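Putative transcriptional regulator (Salmonella typhimurium, PDB 1YYV) probably binds DNA and regulates transcription as a winged helix-turn-helix protein of the HxlR family. Local coordinates at residues T48-L54 and H90-S94; D76-R81 and Y93-G99. The contacts are given in a common frame with arbitrary orientation. Where two conformers were deposited one is given. Residue numbers count along the deposited sequence, not the author numbering.

Interaction 1. Residues T48-L54 and H90-S94; sequences THRFSDL and HVEYS
A two-residue strand can take the edge place of a small sheet, as strand 49-50 does here beside strand 90-95. Residues 49-50 are extended and run antiparallel to their neighbour, with His49 opposite Tyr93 as a hydrogen-bonded pair (CA-CA 5.4 Å) and Arg50 opposite Glu92 as a non-hydrogen-bonded pair (CA-CA 4.1 Å). His49 N donates to Tyr93 O at 3.0 Å and Tyr93 N to His49 O at 2.7 Å. The chain then turns into a helix at Arg50, the N-cap, and Phe51 N, already helical, still reaches Val91 O at 3.0 Å.

On the Tyr93 face, the phenol (chi1 m) fills the hollow beneath the helix start. Leu54 CD1 lies 4.0 Å from Tyr93 CD2, Phe51 CB is 3.7 Å from Val91 CG1, and the Tyr93 hydroxyl sits at the edge of the Phe51 ring, with OH 4.1 Å from CD1. Leu70 of helix 66-76 touches Phe51, Leu54 and Tyr93 and so closes this hollow.

The Arg50-Glu92 face is the more exposed. Thr48 CG2 rests 3.6 Å from Glu92 CG, while in the conformer given the Arg50 guanidinium lies flat on the His90 imidazole, centres 4.0 Å apart and planes at 27°, with Arg50 CD 3.7 Å from the ring centroid. Such a three-stranded sheet is characteristic of winged helix-turn-helix domains. Arg50 NH1 stays 4.4 Å from Glu92 OE2, beyond a salt bridge, so three backbone hydrogen bonds and apolar contacts hold the strand, and the cation stack is a surface contact.

Interaction 2. Residues D76-R81 and Y93-G99; sequences DGFLNR and YSLTPLG
Where a helix gives way to a strand, a glycine with positive phi can end the helix and let the chain turn into the strand. Gly77 (phi 106°) closes helix 66-76 in a Schellman motif, and Phe78 leads into strand 79-84, which runs antiparallel to strand 90-95; the axes of the short segments 79-81 and 93-95 come within 4.4 Å, their N-to-C directions at 152°. Asn80 and Ser94 form a hydrogen-bonded pair: Asn80 N to Ser94 O is 2.7 Å and Ser94 N to Asn80 O is 3.1 Å. Leu79-Leu95 and Arg81-Tyr93 are the non-hydrogen-bonded pairs on either side.

Thr96, chi1 p, aims its hydroxyl back at the turn, where OG1 donates to Gly77 O at 2.6 Å and accepts from Gly99 N at 3.0 Å, capping helix 97-103. Thr96 N meets Phe78 O at 3.0 Å. These two strands are the hairpin of the wing in the winged helix-turn-helix fold of HxlR-like proteins, and the Thr96 cap joins its base to the helix that follows.

Leu79 (m, t) sets CD2 4.0 Å from Leu95 CD2 (Leu95 also m, t) and CD1 4.2 Å from Tyr93 CD1. Arg81, extended through chi1 and chi2 (both t), lays CG 3.6 Å from Tyr93 CE1. Phe78, chi1 m, brings CE1 to 3.9 Å from CD2 of Leu98 (t, p), and Trp112 of the second subunit packs on both. Gly99 CA lies 3.5 Å from Phe78 O, where a beta carbon would clash with that oxygen. Asn80, chi1 m, places OD1 3.5 Å from Thr96 CG2.

Strand 90-95 is the element common to both contacts: interaction 1 adds the short strand 49-50 along one edge, and interaction 2 pairs the other edge with strand 79-84. Tyr93 and Ser94 serve both, and Arg81 CG touches Val91 CG2 at 3.3 Å. Each contact is only partly buried, but interaction 2 has more buried residues; its centre lies about 10 Å from the centre of the chain, that of interaction 1 about 13 Å. Its special polar feature is a threonine that caps the start of helix 97-103 and bonds to the turn after helix 66-76, and it reaches the second subunit through Asp76, Phe78 and Leu98. Interaction 1, which no other chain of the assembly touches, carries a cation stack on its more exposed face.

Interaction 1. Residues T48-L54 and H90-S94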
ATOM      1  N   THR A  48       5.269 -17.507 -13.202  1.00 50.97           N
ATOM      2  CA  THR A  48       5.218 -16.721 -14.436  1.00 50.99           C
ATOM      3  C   THR A  48       3.796 -16.587 -15.006  1.00 50.76           C
ATOM      4  O   THR A  48       3.043 -17.557 -15.004  1.00 51.61           O
ATOM      5  CB  THR A  48       6.169 -17.308 -15.473  1.00 50.68           C
ATOM      6  OG1 THR A  48       7.467 -17.391 -14.891  1.00 51.77           O
ATOM      7  CG2 THR A  48       6.261 -16.422 -16.697  1.00 50.64           C
ATOM      8  N   HIS A  49       3.436 -15.366 -15.422  1.00 49.81           N
ATOM      9  CA  HIS A  49       2.200 -15.048 -16.134  1.00 48.17           C
ATOM     10  C   HIS A  49       2.595 -14.255 -17.340  1.00 48.16           C
ATOM     11  O   HIS A  49       3.547 -13.462 -17.267  1.00 47.86           O
ATOM     12  CB  HIS A  49       1.325 -14.129 -15.299  1.00 48.34           C
ATOM     13  CG  HIS A  49       0.675 -14.804 -14.137  1.00 48.35           C
ATOM     14  ND1 HIS A  49       1.395 -15.383 -13.111  1.00 49.07           N
ATOM     15  CD2 HIS A  49      -0.630 -14.983 -13.831  1.00 47.57           C
ATOM     16  CE1 HIS A  49       0.557 -15.912 -12.236  1.00 48.88           C
ATOM     17  NE2 HIS A  49      -0.675 -15.696 -12.658  1.00 48.09           N
ATOM     18  N   ARG A  50       1.865 -14.467 -18.444  1.00 48.18           N
ATOM     19  CA  ARG A  50       1.934 -13.629 -19.638  1.00 47.47           C
ATOM     20  C   ARG A  50       1.070 -12.425 -19.369  1.00 48.35           C
ATOM     21  O   ARG A  50       0.206 -12.449 -18.468  1.00 48.58           O
ATOM     22  CB  ARG A  50       1.465 -14.406 -20.876  0.51 47.99           C
ATOM     23  CG  ARG A  50       2.109 -15.790 -20.963  0.51 46.72           C
ATOM     24  CD  ARG A  50       2.064 -16.420 -22.328  0.51 44.66           C
ATOM     25  NE  ARG A  50       0.890 -17.270 -22.479  0.51 43.05           N
ATOM     26  CZ  ARG A  50       0.824 -18.365 -23.229  0.51 39.38           C
ATOM     27  NH1 ARG A  50       1.874 -18.802 -23.912  0.51 37.80           N
ATOM     28  NH2 ARG A  50      -0.316 -19.028 -23.283  0.51 38.15           N
ATOM     29  N   PHE A  51       1.299 -11.349 -20.128  1.00 48.37           N
ATOM     30  CA  PHE A  51       0.450 -10.166 -20.046  1.00 48.12           C
ATOM     31  C   PHE A  51      -1.030 -10.516 -20.058  1.00 48.23           C
ATOM     32  O   PHE A  51      -1.793  -9.933 -19.300  1.00 49.36           O
ATOM     33  CB  PHE A  51       0.774  -9.188 -21.176  1.00 47.75           C
ATOM     34  CG  PHE A  51       0.112  -7.834 -21.028  1.00 48.26           C
ATOM     35  CD1 PHE A  51       0.806  -6.771 -20.453  1.00 47.76           C
ATOM     36  CD2 PHE A  51      -1.200  -7.619 -21.469  1.00 47.28           C
ATOM     37  CE1 PHE A  51       0.222  -5.509 -20.328  1.00 47.89           C
ATOM     38  CE2 PHE A  51      -1.796  -6.359 -21.344  1.00 48.49           C
ATOM     39  CZ  PHE A  51      -1.082  -5.301 -20.767  1.00 47.88           C
ATOM     40  N   SER A  52      -1.433 -11.458 -20.915  1.00 48.88           N
ATOM     41  CA  SER A  52      -2.852 -11.840 -21.108  1.00 49.03           C
ATOM     42  C   SER A  52      -3.433 -12.589 -19.918  1.00 48.90           C
ATOM     43  O   SER A  52      -4.619 -12.520 -19.676  1.00 48.63           O
ATOM     44  CB  SER A  52      -3.065 -12.660 -22.419  1.00 49.52           C
ATOM     45  OG  SER A  52      -2.446 -13.958 -22.358  1.00 50.33           O
ATOM     46  N   ASP A  53      -2.587 -13.307 -19.188  1.00 50.09           N
ATOM     47  CA  ASP A  53      -2.963 -13.982 -17.945  1.00 51.57           C
ATOM     48  C   ASP A  53      -3.254 -12.990 -16.781  1.00 52.85           C
ATOM     49  O   ASP A  53      -4.241 -13.156 -16.046  1.00 53.41           O
ATOM     50  CB  ASP A  53      -1.853 -14.958 -17.535  1.00 51.58           C
ATOM     51  CG  ASP A  53      -1.645 -16.086 -18.539  1.00 53.45           C
ATOM     52  OD1 ASP A  53      -2.480 -16.245 -19.476  1.00 53.79           O
ATOM     53  OD2 ASP A  53      -0.639 -16.829 -18.379  1.00 55.16           O
ATOM     54  N   LEU A  54      -2.402 -11.974 -16.612  1.00 53.30           N
ATOM     55  CA  LEU A  54      -2.661 -10.905 -15.622  1.00 54.20           C
ATOM     56  C   LEU A  54      -3.939 -10.173 -15.969  1.00 55.36           C
ATOM     57  O   LEU A  54      -4.829 -10.046 -15.139  1.00 54.94           O
ATOM     58  CB  LEU A  54      -1.506  -9.903 -15.555  1.00 52.65           C
ATOM     59  CG  LEU A  54      -0.183 -10.520 -15.104  1.00 52.43           C
ATOM     60  CD1 LEU A  54       0.982  -9.589 -15.381  1.00 50.80           C
ATOM     61  CD2 LEU A  54      -0.244 -10.956 -13.629  1.00 48.29           C
ATOM     62  N   HIS A  90       4.153 -13.210 -27.120  1.00 45.40           N
ATOM     63  CA  HIS A  90       3.737 -12.943 -25.763  1.00 44.94           C
ATOM     64  C   HIS A  90       4.878 -12.283 -25.016  1.00 45.14           C
ATOM     65  O   HIS A  90       6.031 -12.296 -25.450  1.00 45.12           O
ATOM     66  CB  HIS A  90       3.348 -14.240 -25.033  0.54 44.50           C
ATOM     67  CG  HIS A  90       1.978 -14.757 -25.365  0.54 42.57           C
ATOM     68  ND1 HIS A  90       0.835 -14.000 -25.211  0.54 40.03           N
ATOM     69  CD2 HIS A  90       1.571 -15.973 -25.807  0.54 40.82           C
ATOM     70  CE1 HIS A  90      -0.215 -14.725 -25.555  0.54 41.54           C
ATOM     71  NE2 HIS A  90       0.205 -15.927 -25.920  0.54 40.10           N
ATOM     72  N   VAL A  91       4.528 -11.663 -23.904  1.00 45.28           N
ATOM     73  CA  VAL A  91       5.516 -11.208 -22.964  1.00 45.20           C
ATOM     74  C   VAL A  91       5.139 -11.857 -21.648  1.00 45.16           C
ATOM     75  O   VAL A  91       3.971 -11.862 -21.271  1.00 45.33           O
ATOM     76  CB  VAL A  91       5.569  -9.660 -22.895  1.00 45.08           C
ATOM     77  CG1 VAL A  91       4.223  -9.083 -22.514  1.00 44.39           C
ATOM     78  CG2 VAL A  91       6.650  -9.220 -21.975  1.00 44.13           C
ATOM     79  N   GLU A  92       6.129 -12.432 -20.983  1.00 44.72           N
ATOM     80  CA  GLU A  92       5.952 -13.065 -19.685  1.00 44.74           C
ATOM     81  C   GLU A  92       6.651 -12.324 -18.560  1.00 43.67           C
ATOM     82  O   GLU A  92       7.747 -11.772 -18.755  1.00 43.36           O
ATOM     83  CB  GLU A  92       6.465 -14.512 -19.733  1.00 45.49           C
ATOM     84  CG  GLU A  92       5.358 -15.482 -20.036  1.00 47.15           C
ATOM     85  CD  GLU A  92       5.851 -16.719 -20.680  1.00 50.11           C
ATOM     86  OE1 GLU A  92       6.812 -17.279 -20.138  1.00 49.28           O
ATOM     87  OE2 GLU A  92       5.279 -17.132 -21.742  1.00 55.74           O
ATOM     88  N   TYR A  93       6.005 -12.370 -17.386  1.00 42.85           N
ATOM     89  CA  TYR A  93       6.403 -11.678 -16.145  1.00 41.31           C
ATOM     90  C   TYR A  93       6.557 -12.651 -15.004  1.00 41.19           C
ATOM     91  O   TYR A  93       5.704 -13.492 -14.779  1.00 40.83           O
ATOM     92  CB  TYR A  93       5.330 -10.625 -15.741  1.00 41.08           C
ATOM     93  CG  TYR A  93       5.160  -9.567 -16.796  1.00 39.59           C
ATOM     94  CD1 TYR A  93       6.039  -8.490 -16.863  1.00 42.18           C
ATOM     95  CD2 TYR A  93       4.187  -9.682 -17.770  1.00 39.08           C
ATOM     96  CE1 TYR A  93       5.928  -7.537 -17.867  1.00 41.75           C
ATOM     97  CE2 TYR A  93       4.059  -8.732 -18.778  1.00 40.26           C
ATOM     98  CZ  TYR A  93       4.935  -7.662 -18.816  1.00 40.94           C
ATOM     99  OH  TYR A  93       4.836  -6.697 -19.787  1.00 39.87           O
ATOM    100  N   SER A  94       7.638 -12.506 -14.253  1.00 41.83           N
ATOM    101  CA  SER A  94       7.768 -13.162 -12.965  1.00 42.80           C
ATOM    102  C   SER A  94       8.469 -12.210 -11.985  1.00 43.35           C
ATOM    103  O   SER A  94       9.008 -11.164 -12.392  1.00 43.32           O
ATOM    104  CB  SER A  94       8.570 -14.461 -13.095  1.00 43.04           C
ATOM    105  OG  SER A  94       9.817 -14.204 -13.729  1.00 43.22           O
TER

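Interaction 2. Residues D76-R81 and Y93-G99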
ATOM      1  N   ASP A  76      11.532  -0.697 -10.939  1.00 48.98           N
ATOM      2  CA  ASP A  76      11.829  -0.766  -9.509  1.00 47.97           C
ATOM      3  C   ASP A  76      12.676  -2.003  -9.186  1.00 46.79           C
ATOM      4  O   ASP A  76      13.400  -2.018  -8.218  1.00 46.95           O
ATOM      5  CB  ASP A  76      10.540  -0.759  -8.679  1.00 48.13           C
ATOM      6  CG  ASP A  76       9.909   0.654  -8.558  1.00 51.16           C
ATOM      7  OD1 ASP A  76      10.550   1.643  -8.981  1.00 52.90           O
ATOM      8  OD2 ASP A  76       8.759   0.782  -8.051  1.00 52.92           O
ATOM      9  N   GLY A  77      12.605  -3.038 -10.017  1.00 45.45           N
ATOM     10  CA  GLY A  77      13.462  -4.205  -9.834  1.00 43.07           C
ATOM     11  C   GLY A  77      12.721  -5.413  -9.295  1.00 42.23           C
ATOM     12  O   GLY A  77      13.357  -6.366  -8.790  1.00 41.63           O
ATOM     13  N   PHE A  78      11.387  -5.385  -9.407  1.00 40.64           N
ATOM     14  CA  PHE A  78      10.558  -6.412  -8.813  1.00 40.47           C
ATOM     15  C   PHE A  78      10.158  -7.491  -9.825  1.00 42.09           C
ATOM     16  O   PHE A  78       9.716  -8.583  -9.428  1.00 42.91           O
ATOM     17  CB  PHE A  78       9.297  -5.805  -8.169  1.00 39.57           C
ATOM     18  CG  PHE A  78       9.576  -4.737  -7.124  1.00 38.60           C
ATOM     19  CD1 PHE A  78      10.580  -4.912  -6.153  1.00 39.11           C
ATOM     20  CD2 PHE A  78       8.819  -3.578  -7.090  1.00 36.82           C
ATOM     21  CE1 PHE A  78      10.820  -3.951  -5.188  1.00 37.62           C
ATOM     22  CE2 PHE A  78       9.043  -2.610  -6.123  1.00 35.49           C
ATOM     23  CZ  PHE A  78      10.048  -2.787  -5.177  1.00 37.61           C
ATOM     24  N   LEU A  79      10.261  -7.187 -11.121  1.00 42.49           N
ATOM     25  CA  LEU A  79       9.831  -8.151 -12.140  1.00 43.92           C
ATOM     26  C   LEU A  79      10.895  -8.435 -13.173  1.00 44.33           C
ATOM     27  O   LEU A  79      11.675  -7.557 -13.550  1.00 43.29           O
ATOM     28  CB  LEU A  79       8.555  -7.724 -12.887  1.00 43.67           C
ATOM     29  CG  LEU A  79       7.400  -7.120 -12.124  1.00 43.91           C
ATOM     30  CD1 LEU A  79       6.385  -6.643 -13.102  1.00 41.26           C
ATOM     31  CD2 LEU A  79       6.789  -8.085 -11.081  1.00 45.72           C
ATOM     32  N   ASN A  80      10.912  -9.692 -13.591  1.00 45.66           N
ATOM     33  CA  ASN A  80      11.538 -10.088 -14.859  1.00 47.95           C
ATOM     34  C   ASN A  80      10.527 -10.026 -15.998  1.00 48.51           C
ATOM     35  O   ASN A  80       9.404 -10.513 -15.873  1.00 47.94           O
ATOM     36  CB  ASN A  80      12.189 -11.458 -14.731  1.00 47.10           C
ATOM     37  CG  ASN A  80      13.384 -11.411 -13.815  1.00 49.63           C
ATOM     38  OD1 ASN A  80      13.498 -12.215 -12.884  1.00 52.95           O
ATOM     39  ND2 ASN A  80      14.277 -10.420 -14.040  1.00 47.29           N
ATOM     40  N   ARG A  81      10.917  -9.352 -17.073  1.00 50.39           N
ATOM     41  CA  ARG A  81      10.105  -9.342 -18.269  1.00 52.75           C
ATOM     42  C   ARG A  81      10.808  -9.996 -19.469  1.00 53.99           C
ATOM     43  O   ARG A  81      11.851  -9.519 -19.944  1.00 54.21           O
ATOM     44  CB  ARG A  81       9.645  -7.929 -18.607  1.00 52.85           C
ATOM     45  CG  ARG A  81       8.840  -7.886 -19.906  1.00 54.96           C
ATOM     46  CD  ARG A  81       8.774  -6.495 -20.430  1.00 59.13           C
ATOM     47  NE  ARG A  81      10.117  -6.027 -20.733  1.00 65.68           N
ATOM     48  CZ  ARG A  81      10.394  -4.900 -21.389  1.00 70.74           C
ATOM     49  NH1 ARG A  81       9.406  -4.100 -21.829  1.00 71.15           N
ATOM     50  NH2 ARG A  81      11.666  -4.577 -21.611  1.00 71.16           N
ATOM     51  N   TYR A  93       6.005 -12.370 -17.386  1.00 42.85           N
ATOM     52  CA  TYR A  93       6.403 -11.678 -16.145  1.00 41.31           C
ATOM     53  C   TYR A  93       6.557 -12.651 -15.004  1.00 41.19           C
ATOM     54  O   TYR A  93       5.704 -13.492 -14.779  1.00 40.83           O
ATOM     55  CB  TYR A  93       5.330 -10.625 -15.741  1.00 41.08           C
ATOM     56  CG  TYR A  93       5.160  -9.567 -16.796  1.00 39.59           C
ATOM     57  CD1 TYR A  93       6.039  -8.490 -16.863  1.00 42.18           C
ATOM     58  CD2 TYR A  93       4.187  -9.682 -17.770  1.00 39.08           C
ATOM     59  CE1 TYR A  93       5.928  -7.537 -17.867  1.00 41.75           C
ATOM     60  CE2 TYR A  93       4.059  -8.732 -18.778  1.00 40.26           C
ATOM     61  CZ  TYR A  93       4.935  -7.662 -18.816  1.00 40.94           C
ATOM     62  OH  TYR A  93       4.836  -6.697 -19.787  1.00 39.87           O
ATOM     63  N   SER A  94       7.638 -12.506 -14.253  1.00 41.83           N
ATOM     64  CA  SER A  94       7.768 -13.162 -12.965  1.00 42.80           C
ATOM     65  C   SER A  94       8.469 -12.210 -11.985  1.00 43.35           C
ATOM     66  O   SER A  94       9.008 -11.164 -12.392  1.00 43.32           O
ATOM     67  CB  SER A  94       8.570 -14.461 -13.095  1.00 43.04           C
ATOM     68  OG  SER A  94       9.817 -14.204 -13.729  1.00 43.22           O
ATOM     69  N   LEU A  95       8.483 -12.610 -10.712  1.00 43.03           N
ATOM     70  CA  LEU A  95       9.150 -11.873  -9.651  1.00 43.46           C
ATOM     71  C   LEU A  95      10.646 -12.165  -9.577  1.00 43.66           C
ATOM     72  O   LEU A  95      11.078 -13.311  -9.682  1.00 43.50           O
ATOM     73  CB  LEU A  95       8.543 -12.204  -8.278  1.00 43.00           C
ATOM     74  CG  LEU A  95       7.065 -11.958  -8.060  1.00 42.15           C
ATOM     75  CD1 LEU A  95       6.637 -12.754  -6.885  1.00 41.83           C
ATOM     76  CD2 LEU A  95       6.758 -10.469  -7.878  1.00 41.09           C
ATOM     77  N   THR A  96      11.411 -11.106  -9.376  1.00 44.14           N
ATOM     78  CA  THR A  96      12.794 -11.212  -9.003  1.00 44.96           C
ATOM     79  C   THR A  96      12.851 -11.613  -7.515  1.00 46.17           C
ATOM     80  O   THR A  96      11.811 -11.586  -6.823  1.00 47.08           O
ATOM     81  CB  THR A  96      13.491  -9.868  -9.249  1.00 44.73           C
ATOM     82  OG1 THR A  96      12.920  -8.882  -8.376  1.00 44.59           O
ATOM     83  CG2 THR A  96      13.319  -9.435 -10.726  1.00 43.33           C
ATOM     84  N   PRO A  97      14.037 -12.027  -7.014  1.00 46.34           N
ATOM     85  CA  PRO A  97      14.186 -12.175  -5.539  1.00 46.31           C
ATOM     86  C   PRO A  97      13.776 -10.946  -4.735  1.00 45.68           C
ATOM     87  O   PRO A  97      13.099 -11.076  -3.717  1.00 46.52           O
ATOM     88  CB  PRO A  97      15.687 -12.465  -5.357  1.00 46.10           C
ATOM     89  CG  PRO A  97      16.051 -13.160  -6.654  1.00 46.14           C
ATOM     90  CD  PRO A  97      15.267 -12.416  -7.730  1.00 46.02           C
ATOM     91  N   LEU A  98      14.176  -9.754  -5.179  1.00 44.97           N
ATOM     92  CA  LEU A  98      13.705  -8.508  -4.550  1.00 43.00           C
ATOM     93  C   LEU A  98      12.172  -8.374  -4.606  1.00 42.65           C
ATOM     94  O   LEU A  98      11.516  -7.927  -3.642  1.00 43.31           O
ATOM     95  CB  LEU A  98      14.395  -7.280  -5.185  1.00 42.93           C
ATOM     96  CG  LEU A  98      14.271  -5.961  -4.405  1.00 42.09           C
ATOM     97  CD1 LEU A  98      15.097  -6.015  -3.093  1.00 38.44           C
ATOM     98  CD2 LEU A  98      14.666  -4.752  -5.258  1.00 41.37           C
ATOM     99  N   GLY A  99      11.599  -8.753  -5.734  1.00 42.38           N
ATOM    100  CA  GLY A  99      10.156  -8.707  -5.919  1.00 42.85           C
ATOM    101  C   GLY A  99       9.379  -9.704  -5.090  1.00 43.58           C
ATOM    102  O   GLY A  99       8.242  -9.436  -4.727  1.00 44.04           O
TER